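N-acetylmuramoyl-l-alanine amidase (Bartonella henselae, PDB 3NE8) is a zinc-dependent hydrolase that probably cleaves the amide bond between N-acetylmuramic acid and L-alanine in peptidoglycan during cell-wall remodelling. Local coordinates at residues L33-A36 against R37-D41; P206-R209 against K210-A214. All coordinates share one frame; numbering follows the deposited sequence. Where two conformers were deposited one is given.

Contact 1 lies within helix 28-45 and contact 2 within helix 206-227, and the two helices pack together with the contact centres about 9 Å apart. Phe-35 of contact 1 reaches the backbone of contact 2, its CE1 lying 3.4 Å from Arg-209 O. One turn further along, Leu-39 CD1 comes within 3.4 Å of Ala-213 O. Phe-35 also touches the selenomethionine Met-212. The zinc ion, bound by His-13, Glu-28, His-82, Asp-84 and Glu-115, is about 12 Å from the side chain of Phe-35 and about 13 Å from that of Met-212. Neither contact supplies a zinc ligand, although Glu-28 at the start of helix 28-45 is one.

Contact 1: residues L33-A36 against R37-D41; sequences LAFA and RALRD
Leu-33 lies against the guanidinium group of Arg-37 one helical turn ahead. Its CD2 sits 3.5 Å above the guanidinium plane, over the centre of one face, 3.6 Å from Arg-37 CZ, while CD1 approaches NE. Arg-37 turns its CG away from its own carbonyl carbon (chi1 -71°) and runs extended to NE, which carries the flat group back over the leucine. The methyl covers a face, and the N-H groups can bond around the rim: NE makes a salt bridge with Asp-56 OD2. Arg-40, one turn beyond Arg-37, reaches the other oxygen of the same carboxylate, OD1, through NH1, its chain bent at chi3 (66°). Asp-56 thus holds two arginines of one helix, and the paired positive charge would be expected to stabilise its ionised form.

Four backbone bonds satisfy the carbonyls of 33-36 in regular i to i+4 order. Arg-37 N donates to Leu-33 O, Ala-38 N to Ala-34 O, Leu-39 N to Phe-35 O and Arg-40 N to Ala-36 O. The last of these, 2.8 Å from Arg-40 N to Ala-36 O, is the straightest at the hydrogen, 166°. On the buried flank the touch is apolar and looser, with Phe-35 CE2 4.4 Å from Leu-39 CD2; both side chains also meet Ile-216 of helix 206-227. Leu-33 and Ala-36 rest on Pro-11, and Leu-39 on Leu-9. This is an amphipathic alpha-helix, the crossover helix of the beta-alpha-beta unit formed by strand 5-11, helix 28-45 and strand 49-53 in the zinc amidase fold.

Contact 2: residues P206-R209 against K210-A214; sequences PQWR and KQMAA
A Met-aromatic contact in the first turns of helix 206-227 pairs Trp-208 with Met-212, a selenomethionine four residues on. The two side chains lie alongside each other and point the same way, since both place CG anti to the main-chain N of their own residue. Selenium meets the outer end of the indole, obliquely: SE is 3.7 Å from Trp-208 CH2 and 4.6 Å from the centroid of the six-membered ring, 46° off the ring normal. Beyond the indole, Met-212 also packs on Ile-164 and Ile-191, and its main-chain N donates to Trp-208 O at 3.0 Å.

The same i to i+4 pattern joins Lys-210 N to Pro-206 O, Gln-211 N to Gln-207 O and Ala-213 N to Arg-209 O. At the helix start, Asn-205 OD1 receives weak hydrogen bonds from the main-chain N of Gln-207 and Trp-208. Gln-211 CG lies 3.3 Å from Gln-207 O, a main-chain atom. On the flank that meets helix 28-45, Lys-210 touches Glu-42 and Lys-45.

Arg-209 bends at chi3 (-49°) back toward the start of the helix, where NH1 donates to Leu-203 O and Pro-206 CA stands 3.8 Å above the centre of one face of the guanidinium group.

Contact 1: residues L33-A36 against R37-D41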
loop_
_atom_site.group_PDB
_atom_site.type_symbol
_atom_site.label_atom_id
_atom_site.label_comp_id
_atom_site.label_asym_id
_atom_site.label_seq_id
_atom_site.Cartn_x
_atom_site.Cartn_y
_atom_site.Cartn_z
ATOM N N LEU A 33 -27.030 7.745 3.312
ATOM C CA LEU A 33 -27.550 6.597 4.053
ATOM C C LEU A 33 -27.871 5.458 3.087
ATOM O O LEU A 33 -27.526 4.302 3.353
ATOM C CB LEU A 33 -28.769 6.994 4.891
ATOM C CG LEU A 33 -29.407 5.902 5.752
ATOM C CD1 LEU A 33 -28.409 5.334 6.752
ATOM C CD2 LEU A 33 -30.624 6.450 6.478
ATOM N N ALA A 34 -28.507 5.780 1.959
ATOM C CA ALA A 34 -28.849 4.749 0.981
ATOM C C ALA A 34 -27.578 4.112 0.429
ATOM O O ALA A 34 -27.499 2.901 0.212
ATOM C CB ALA A 34 -29.693 5.335 -0.153
ATOM N N PHE A 35 -26.578 4.936 0.145
ATOM C CA PHE A 35 -25.321 4.410 -0.371
ATOM C C PHE A 35 -24.628 3.528 0.667
ATOM O O PHE A 35 -24.107 2.458 0.336
ATOM C CB PHE A 35 -24.391 5.528 -0.836
ATOM C CG PHE A 35 -23.188 5.009 -1.572
ATOM C CD1 PHE A 35 -23.248 4.793 -2.939
ATOM C CD2 PHE A 35 -22.034 4.668 -0.887
ATOM C CE1 PHE A 35 -22.155 4.285 -3.625
ATOM C CE2 PHE A 35 -20.936 4.151 -1.571
ATOM C CZ PHE A 35 -21.007 3.963 -2.939
ATOM N N ALA A 36 -24.589 3.983 1.914
ATOM C CA ALA A 36 -23.980 3.199 2.982
ATOM C C ALA A 36 -24.662 1.844 3.111
ATOM O O ALA A 36 -23.987 0.824 3.300
ATOM C CB ALA A 36 -24.028 3.952 4.306
ATOM N N ARG A 37 -25.990 1.831 3.032
ATOM C CA ARG A 37 -26.731 0.577 3.117
ATOM C C ARG A 37 -26.385 -0.351 1.939
ATOM O O ARG A 37 -26.265 -1.568 2.108
ATOM C CB ARG A 37 -28.231 0.868 3.216
ATOM C CG ARG A 37 -28.606 1.466 4.559
ATOM C CD ARG A 37 -29.999 2.040 4.569
ATOM N NE ARG A 37 -30.436 2.332 5.937
ATOM C CZ ARG A 37 -31.576 2.940 6.253
ATOM N NH1 ARG A 37 -32.376 3.403 5.297
ATOM N NH2 ARG A 37 -31.901 3.106 7.533
ATOM N N ALA A 38 -26.224 0.223 0.747
ATOM C CA ALA A 38 -25.850 -0.581 -0.416
ATOM C C ALA A 38 -24.442 -1.161 -0.264
ATOM O O ALA A 38 -24.195 -2.317 -0.613
ATOM C CB ALA A 38 -25.944 0.254 -1.684
ATOM N N LEU A 39 -23.520 -0.351 0.242
ATOM C CA LEU A 39 -22.155 -0.814 0.462
ATOM C C LEU A 39 -22.120 -1.891 1.551
ATOM O O LEU A 39 -21.423 -2.901 1.420
ATOM C CB LEU A 39 -21.241 0.374 0.762
ATOM C CG LEU A 39 -19.770 0.060 1.048
ATOM C CD1 LEU A 39 -19.144 -0.789 -0.054
ATOM C CD2 LEU A 39 -19.018 1.360 1.211
ATOM N N ARG A 40 -22.893 -1.695 2.618
ATOM C CA ARG A 40 -23.041 -2.753 3.616
ATOM C C ARG A 40 -23.519 -4.057 2.976
ATOM O O ARG A 40 -22.962 -5.129 3.227
ATOM C CB ARG A 40 -24.010 -2.306 4.719
ATOM C CG ARG A 40 -24.380 -3.387 5.742
ATOM C CD ARG A 40 -25.446 -2.867 6.748
ATOM N NE ARG A 40 -26.738 -2.596 6.110
ATOM C CZ ARG A 40 -27.755 -1.942 6.684
ATOM N NH1 ARG A 40 -27.619 -1.480 7.902
ATOM N NH2 ARG A 40 -28.898 -1.735 6.031
ATOM N N ASP A 41 -24.542 -3.967 2.134
ATOM C CA ASP A 41 -25.074 -5.149 1.478
ATOM C C ASP A 41 -24.013 -5.836 0.619
ATOM O O ASP A 41 -23.884 -7.051 0.646
ATOM C CB ASP A 41 -26.278 -4.781 0.619
ATOM C CG ASP A 41 -26.959 -5.994 0.011
ATOM O OD1 ASP A 41 -27.457 -6.842 0.782
ATOM O OD2 ASP A 41 -27.001 -6.099 -1.235
#

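Contact 2: residues P206-R209 against K210-A214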
loop_
_atom_site.group_PDB
_atom_site.type_symbol
_atom_site.label_atom_id
_atom_site.label_comp_id
_atom_site.label_asym_id
_atom_site.label_seq_id
_atom_site.Cartn_x
_atom_site.Cartn_y
_atom_site.Cartn_z
ATOM N N PRO A 206 -30.366 3.984 -8.290
ATOM C CA PRO A 206 -29.868 2.989 -7.327
ATOM C C PRO A 206 -29.006 1.924 -7.976
ATOM O O PRO A 206 -28.162 1.331 -7.301
ATOM C CB PRO A 206 -31.147 2.356 -6.757
ATOM C CG PRO A 206 -32.224 2.705 -7.710
ATOM C CD PRO A 206 -31.836 3.977 -8.391
ATOM N N GLN A 207 -29.200 1.666 -9.256
ATOM C CA GLN A 207 -28.371 0.675 -9.932
ATOM C C GLN A 207 -26.951 1.206 -10.108
ATOM O O GLN A 207 -25.964 0.463 -9.943
ATOM C CB GLN A 207 -28.976 0.267 -11.279
ATOM C CG GLN A 207 -28.173 -0.796 -12.015
ATOM C CD GLN A 207 -27.946 -2.052 -11.183
ATOM O OE1 GLN A 207 -28.798 -2.450 -10.386
ATOM N NE2 GLN A 207 -26.790 -2.684 -11.371
ATOM N N TRP A 208 -26.829 2.488 -10.425
ATOM C CA TRP A 208 -25.511 3.088 -10.529
ATOM C C TRP A 208 -24.843 3.096 -9.153
ATOM O O TRP A 208 -23.670 2.747 -9.008
ATOM C CB TRP A 208 -25.606 4.497 -11.125
ATOM C CG TRP A 208 -24.282 5.165 -11.161
ATOM C CD1 TRP A 208 -23.355 5.109 -12.163
ATOM C CD2 TRP A 208 -23.722 5.974 -10.134
ATOM N NE1 TRP A 208 -22.246 5.841 -11.817
ATOM C CE2 TRP A 208 -22.444 6.381 -10.572
ATOM C CE3 TRP A 208 -24.176 6.399 -8.884
ATOM C CZ2 TRP A 208 -21.620 7.197 -9.802
ATOM C CZ3 TRP A 208 -23.359 7.195 -8.120
ATOM C CH2 TRP A 208 -22.091 7.594 -8.582
ATOM N N ARG A 209 -25.606 3.471 -8.132
ATOM C CA ARG A 209 -25.062 3.479 -6.777
ATOM C C ARG A 209 -24.566 2.089 -6.365
ATOM O O ARG A 209 -23.499 1.953 -5.754
ATOM C CB ARG A 209 -26.072 4.016 -5.752
ATOM C CG ARG A 209 -26.388 5.498 -5.898
ATOM C CD ARG A 209 -27.063 6.098 -4.651
ATOM N NE ARG A 209 -28.195 5.299 -4.161
ATOM C CZ ARG A 209 -29.476 5.523 -4.457
ATOM N NH1 ARG A 209 -29.835 6.535 -5.249
ATOM N NH2 ARG A 209 -30.411 4.723 -3.971
ATOM N N LYS A 210 -25.334 1.060 -6.701
ATOM C CA LYS A 210 -24.948 -0.315 -6.408
ATOM C C LYS A 210 -23.642 -0.690 -7.113
ATOM O O LYS A 210 -22.776 -1.339 -6.527
ATOM C CB LYS A 210 -26.067 -1.279 -6.819
ATOM C CG LYS A 210 -25.779 -2.736 -6.507
ATOM C CD LYS A 210 -26.934 -3.621 -6.941
ATOM C CE LYS A 210 -26.730 -5.060 -6.498
ATOM N NZ LYS A 210 -27.954 -5.878 -6.733
ATOM N N GLN A 211 -23.494 -0.280 -8.366
ATOM C CA GLN A 211 -22.271 -0.578 -9.107
ATOM C C GLN A 211 -21.058 0.087 -8.463
ATOM O O GLN A 211 -19.984 -0.514 -8.363
ATOM C CB GLN A 211 -22.421 -0.162 -10.567
ATOM C CG GLN A 211 -23.423 -1.048 -11.308
ATOM C CD GLN A 211 -23.825 -0.507 -12.665
ATOM O OE1 GLN A 211 -23.324 0.523 -13.112
ATOM N NE2 GLN A 211 -24.740 -1.205 -13.329
HETATM N N MSE A 212 -21.218 1.319 -7.996
HETATM C CA MSE A 212 -20.116 1.981 -7.321
HETATM C C MSE A 212 -19.817 1.311 -5.990
HETATM O O MSE A 212 -18.650 1.124 -5.632
HETATM C CB MSE A 212 -20.380 3.477 -7.132
HETATM C CG MSE A 212 -19.216 4.191 -6.474
HETATM SE SE MSE A 212 -19.408 6.132 -6.484
HETATM C CE MSE A 212 -17.869 6.591 -5.399
ATOM N N ALA A 213 -20.863 0.965 -5.245
ATOM C CA ALA A 213 -20.677 0.268 -3.984
ATOM C C ALA A 213 -19.950 -1.060 -4.188
ATOM O O ALA A 213 -19.097 -1.433 -3.385
ATOM C CB ALA A 213 -22.028 0.060 -3.293
ATOM N N ALA A 214 -20.282 -1.773 -5.260
ATOM C CA ALA A 214 -19.628 -3.047 -5.545
ATOM C C ALA A 214 -18.130 -2.858 -5.768
ATOM O O ALA A 214 -17.316 -3.683 -5.325
ATOM C CB ALA A 214 -20.261 -3.726 -6.737
#